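Side-chain contact in histone acetyltransferase (Trypanosoma brucei brucei, PDB 6IF4), which probably acetylates lysines of histones as a MYST-family enzyme, this piece being its presumed N-terminal Tudor domain of the Tudor-knot family: residues 3-6 with 7-10. Residues are numbered along the deposited sequence; the frame is centred on the assembly and turned at random.
Sequences MFEV and RQKV
With CG of Gln8 trans to its own backbone nitrogen (chi1 180°) and the chain extended beyond it, the Gln8 amide reaches back to the backbone at Phe4 and Glu5. Its OE1 accepts the N-H of Glu5 (N to OE1 2.9 Å), a somewhat bent bond whose donor lies slightly off the carbonyl plane. NE2 holds a water that in turn donates to Met3 O. Glutamine suits this place because one flat group both accepts and donates, and the two bonds together limit how the amide can turn. On Phe4, CG beside the backbone nitrogen sets the ring next to that amide: NE2 lies at the ring edge, 3.8 Å from CD1 of Phe4, with the planes 49° apart. The same CD1 meets CG1 of Val10 at 3.7 Å, two apolar side chains suited to their buried places. The chain reverses in a type II beta turn from Glu5 to Gln8, closed by Gln8 N donating to Glu5 O at 3.1 Å. Arg7 takes the positive phi (82°) of the turn's third position, where glycine is the usual choice; its exposed side chain leads outward, and Val6 packs CG1 against Arg7 CD. The turn leads into strand 9-13, which lies between strands 18-28 and 57-59 of the antiparallel sheet; Phe4 touches Ile23 and Leu57 there and meets Tyr37 of strand 35-41 edge-to-face.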
ATOM      1  N   MET B   3       1.363 -10.171   5.652  1.00 48.72           N
ATOM      2  CA  MET B   3       2.331  -9.092   5.562  1.00 46.24           C
ATOM      3  C   MET B   3       2.708  -8.821   4.114  1.00 41.77           C
ATOM      4  O   MET B   3       2.632  -9.703   3.255  1.00 46.47           O
ATOM      5  CB  MET B   3       3.595  -9.413   6.361  1.00 51.34           C
ATOM      6  CG  MET B   3       3.472  -9.147   7.845  1.00 59.83           C
ATOM      7  SD  MET B   3       5.052  -9.305   8.693  1.00 72.56           S
ATOM      8  CE  MET B   3       6.004  -8.042   7.855  1.00 64.55           C
ATOM      9  N   PHE B   4       3.114  -7.585   3.857  1.00 34.61           N
ATOM     10  CA  PHE B   4       3.541  -7.157   2.538  1.00 25.90           C
ATOM     11  C   PHE B   4       4.958  -6.600   2.619  1.00 26.62           C
ATOM     12  O   PHE B   4       5.398  -6.115   3.667  1.00 26.64           O
ATOM     13  CB  PHE B   4       2.581  -6.112   1.967  1.00 23.32           C
ATOM     14  CG  PHE B   4       1.134  -6.528   1.979  1.00 22.98           C
ATOM     15  CD1 PHE B   4       0.599  -7.270   0.936  1.00 24.49           C
ATOM     16  CD2 PHE B   4       0.301  -6.157   3.022  1.00 21.49           C
ATOM     17  CE1 PHE B   4      -0.737  -7.644   0.943  1.00 23.11           C
ATOM     18  CE2 PHE B   4      -1.032  -6.526   3.033  1.00 24.08           C
ATOM     19  CZ  PHE B   4      -1.552  -7.271   1.993  1.00 20.55           C
ATOM     20  N   GLU B   5       5.667  -6.649   1.491  1.00 24.44           N
ATOM     21  CA  GLU B   5       7.070  -6.268   1.431  1.00 24.46           C
ATOM     22  C   GLU B   5       7.285  -5.166   0.401  1.00 26.20           C
ATOM     23  O   GLU B   5       6.474  -4.962  -0.506  1.00 23.25           O
ATOM     24  CB  GLU B   5       7.960  -7.475   1.097  1.00 25.66           C
ATOM     25  CG  GLU B   5       7.496  -8.771   1.734  1.00 34.22           C
ATOM     26  CD  GLU B   5       8.646  -9.679   2.123  1.00 50.97           C
ATOM     27  OE1 GLU B   5       9.393  -9.330   3.060  1.00 60.60           O
ATOM     28  OE2 GLU B   5       8.799 -10.748   1.494  1.00 59.65           O
ATOM     29  N   VAL B   6       8.396  -4.442   0.565  1.00 19.07           N
ATOM     30  CA  VAL B   6       8.767  -3.415  -0.401  1.00 21.23           C
ATOM     31  C   VAL B   6       8.976  -4.062  -1.763  1.00 19.59           C
ATOM     32  O   VAL B   6       9.623  -5.112  -1.874  1.00 24.16           O
ATOM     33  CB  VAL B   6      10.026  -2.672   0.075  1.00 28.03           C
ATOM     34  CG1 VAL B   6      10.554  -1.751  -1.015  1.00 26.11           C
ATOM     35  CG2 VAL B   6       9.731  -1.889   1.347  1.00 22.77           C
ATOM     36  N   ARG B   7       8.410  -3.441  -2.801  1.00 25.18           N
ATOM     37  CA  ARG B   7       8.419  -3.830  -4.216  1.00 22.87           C
ATOM     38  C   ARG B   7       7.357  -4.886  -4.519  1.00 16.36           C
ATOM     39  O   ARG B   7       7.222  -5.285  -5.680  1.00 19.43           O
ATOM     40  CB  ARG B   7       9.782  -4.340  -4.716  1.00 17.28           C
ATOM     41  CG  ARG B   7      10.945  -3.355  -4.580  1.00 25.32           C
ATOM     42  CD  ARG B   7      10.527  -1.904  -4.810  1.00 29.06           C
ATOM     43  NE  ARG B   7       9.935  -1.689  -6.129  1.00 27.33           N
ATOM     44  CZ  ARG B   7       9.489  -0.516  -6.565  1.00 32.09           C
ATOM     45  NH1 ARG B   7       9.569   0.557  -5.789  1.00 30.19           N
ATOM     46  NH2 ARG B   7       8.962  -0.414  -7.777  1.00 35.09           N
ATOM     47  N   GLN B   8       6.605  -5.358  -3.528  1.00 18.28           N
ATOM     48  CA  GLN B   8       5.557  -6.334  -3.793  1.00 15.84           C
ATOM     49  C   GLN B   8       4.413  -5.704  -4.579  1.00 29.50           C
ATOM     50  O   GLN B   8       3.961  -4.597  -4.276  1.00 14.40           O
ATOM     51  CB  GLN B   8       5.027  -6.911  -2.482  1.00 16.35           C
ATOM     52  CG  GLN B   8       3.921  -7.939  -2.651  1.00 16.07           C
ATOM     53  CD  GLN B   8       3.588  -8.645  -1.358  1.00 24.98           C
ATOM     54  OE1 GLN B   8       4.249  -8.442  -0.341  1.00 26.20           O
ATOM     55  NE2 GLN B   8       2.556  -9.480  -1.387  1.00 24.36           N
ATOM     56  N   LYS B   9       3.937  -6.423  -5.592  1.00 15.36           N
ATOM     57  CA  LYS B   9       2.750  -6.009  -6.324  1.00 14.86           C
ATOM     58  C   LYS B   9       1.506  -6.318  -5.501  1.00 19.86           C
ATOM     59  O   LYS B   9       1.347  -7.433  -4.992  1.00 20.46           O
ATOM     60  CB  LYS B   9       2.680  -6.716  -7.675  1.00 21.77           C
ATOM     61  CG  LYS B   9       4.014  -6.795  -8.396  1.00 28.70           C
ATOM     62  CD  LYS B   9       3.818  -6.916  -9.890  1.00 28.31           C
ATOM     63  CE  LYS B   9       5.106  -6.593 -10.631  1.00 36.91           C
ATOM     64  NZ  LYS B   9       5.609  -5.240 -10.280  1.00 37.44           N
ATOM     65  N   VAL B  10       0.624  -5.329  -5.371  1.00 17.22           N
ATOM     66  CA  VAL B  10      -0.583  -5.444  -4.565  1.00 13.71           C
ATOM     67  C   VAL B  10      -1.731  -4.762  -5.297  1.00 18.15           C
ATOM     68  O   VAL B  10      -1.545  -4.092  -6.315  1.00 19.63           O
ATOM     69  CB  VAL B  10      -0.412  -4.813  -3.166  1.00 16.00           C
ATOM     70  CG1 VAL B  10       0.693  -5.512  -2.372  1.00 13.91           C
ATOM     71  CG2 VAL B  10      -0.136  -3.323  -3.297  1.00 17.00           C
TER
HETATM   72  O   HOH W   1       1.484 -10.698   1.254  1.00 39.62           O